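PDB 5F2H: uncharacterized protein, which is of unknown function but belongs to the alpha/beta hydrolase superfamily and is probably a hydrolase related to phospholipases and carboxylesterases. Local coordinates for residues Gln164-Gln169 against Lys183-Glu188. Residues are numbered along the deposited sequence; the frame is centred on the assembly and turned at random.
Sequences QSSQIQ and KEELKE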
# COMPACT_ATOMS: atom_id res chain seq x y z
N GLN B 164 8.34 -21.47 11.48
CA GLN B 164 8.64 -22.88 11.53
C GLN B 164 8.71 -23.28 13.01
O GLN B 164 9.39 -22.62 13.82
CB GLN B 164 9.97 -23.17 10.84
CG GLN B 164 10.20 -24.64 10.56
CD GLN B 164 11.53 -24.87 9.85
OE1 GLN B 164 11.57 -25.23 8.68
NE2 GLN B 164 12.61 -24.52 10.51
N SER B 165 8.04 -24.39 13.34
CA SER B 165 8.02 -24.87 14.71
C SER B 165 9.36 -25.40 15.14
O SER B 165 10.11 -25.96 14.36
CB SER B 165 6.97 -25.96 14.88
OG SER B 165 7.02 -26.50 16.19
N SER B 166 9.65 -25.23 16.42
CA SER B 166 10.89 -25.73 16.97
C SER B 166 10.79 -27.23 17.26
O SER B 166 11.81 -27.88 17.44
CB SER B 166 11.16 -25.01 18.28
OG SER B 166 10.07 -25.19 19.16
N GLN B 167 9.58 -27.79 17.25
CA GLN B 167 9.39 -29.20 17.56
C GLN B 167 9.72 -30.08 16.35
O GLN B 167 8.87 -30.36 15.51
CB GLN B 167 7.94 -29.42 18.03
CG GLN B 167 7.49 -28.51 19.17
CD GLN B 167 5.98 -28.55 19.39
OE1 GLN B 167 5.36 -29.62 19.39
NE2 GLN B 167 5.37 -27.38 19.55
N ILE B 168 10.96 -30.57 16.33
CA ILE B 168 11.48 -31.40 15.23
C ILE B 168 11.22 -32.90 15.48
O ILE B 168 11.44 -33.40 16.58
CB ILE B 168 12.99 -31.10 15.01
CG1 ILE B 168 13.49 -31.67 13.69
CG2 ILE B 168 13.84 -31.59 16.18
CD1 ILE B 168 14.94 -31.35 13.41
N GLN B 169 10.74 -33.60 14.46
CA GLN B 169 10.43 -35.04 14.54
C GLN B 169 11.42 -35.90 13.74
O GLN B 169 11.57 -37.07 14.02
CB GLN B 169 9.02 -35.25 14.02
CG GLN B 169 8.53 -36.69 14.06
CD GLN B 169 7.21 -36.86 13.33
OE1 GLN B 169 6.43 -35.91 13.22
NE2 GLN B 169 6.97 -38.05 12.80
N LYS B 183 1.85 -21.55 20.28
CA LYS B 183 1.22 -20.27 20.54
C LYS B 183 2.27 -19.26 20.97
O LYS B 183 2.22 -18.11 20.57
CB LYS B 183 0.23 -20.40 21.68
CG LYS B 183 -0.52 -19.11 22.01
CD LYS B 183 -1.29 -19.24 23.31
CE LYS B 183 -0.33 -19.44 24.48
NZ LYS B 183 -1.02 -19.52 25.79
N GLU B 184 3.20 -19.70 21.83
CA GLU B 184 4.27 -18.83 22.34
C GLU B 184 5.12 -18.31 21.23
O GLU B 184 5.28 -17.11 21.10
CB GLU B 184 5.17 -19.56 23.33
CG GLU B 184 4.46 -20.03 24.58
CD GLU B 184 5.35 -20.87 25.46
OE1 GLU B 184 6.58 -20.92 25.21
OE2 GLU B 184 4.82 -21.50 26.41
N GLU B 185 5.68 -19.22 20.44
CA GLU B 185 6.52 -18.87 19.30
C GLU B 185 5.77 -17.93 18.38
O GLU B 185 6.26 -16.86 18.08
CB GLU B 185 6.96 -20.11 18.53
CG GLU B 185 7.83 -21.04 19.35
CD GLU B 185 8.22 -22.30 18.63
OE1 GLU B 185 8.16 -22.32 17.35
OE2 GLU B 185 8.61 -23.27 19.33
N LEU B 186 4.56 -18.31 18.01
CA LEU B 186 3.75 -17.48 17.14
C LEU B 186 3.65 -16.06 17.67
O LEU B 186 3.63 -15.11 16.90
CB LEU B 186 2.35 -18.07 16.91
CG LEU B 186 1.51 -17.24 15.92
CD1 LEU B 186 2.27 -16.90 14.64
CD2 LEU B 186 0.18 -17.90 15.56
N LYS B 187 3.62 -15.91 18.98
CA LYS B 187 3.54 -14.59 19.60
C LYS B 187 4.88 -13.90 19.47
O LYS B 187 4.94 -12.73 19.09
CB LYS B 187 3.16 -14.74 21.07
CG LYS B 187 2.95 -13.44 21.80
CD LYS B 187 2.53 -13.77 23.22
CE LYS B 187 1.89 -12.59 23.91
NZ LYS B 187 1.46 -12.95 25.29
N GLU B 188 5.94 -14.63 19.76
CA GLU B 188 7.31 -14.10 19.68
C GLU B 188 7.56 -13.54 18.30
O GLU B 188 8.02 -12.41 18.18
CB GLU B 188 8.35 -15.18 19.98
CG GLU B 188 8.27 -15.84 21.36
CD GLU B 188 8.51 -14.88 22.52
OE1 GLU B 188 8.72 -13.67 22.27
OE2 GLU B 188 8.52 -15.33 23.70
O HOH W 1 7.36 -25.26 18.70
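Ser165 and Glu185 have the nearest CA atoms across the contact, 7.7 Å apart, where the chain leaving strand 158-164 faces helix 179-195. That strand is outermost in this chain's parallel sheet but is extended by an antiparallel strand of the second subunit. Glutamate suits this gap because its chain is long: CG lies anti to the carbonyl carbon (chi1 -64°) and the rest is extended, carrying the carboxylate across to the turn. OE2 accepts from Ser166 OG at 2.4 Å, a value too short to take literally at 2.75 Å resolution, while OE1 receives a weak bond from Ser166 N at 3.4 Å, bent to 138°. Serine fits here because its short hydroxyl and its own amide can both address one carboxylate. Ser165 shapes the turn: its OG accepts from Gln167 N at 3.1 Å, forming an ST turn, and also bonds Val175 O. A water donates to Ser165 OG and accepts from Gln167 NE2; its link to Glu185 OE2 is likewise implausibly short. Ala119 of the second subunit packs on Glu185. The contact thus joins the loop after an outer strand of the alpha/beta hydrolase sheet to the next helix, through a carboxylate whose hydroxyl and amide donors may favour its ionised form.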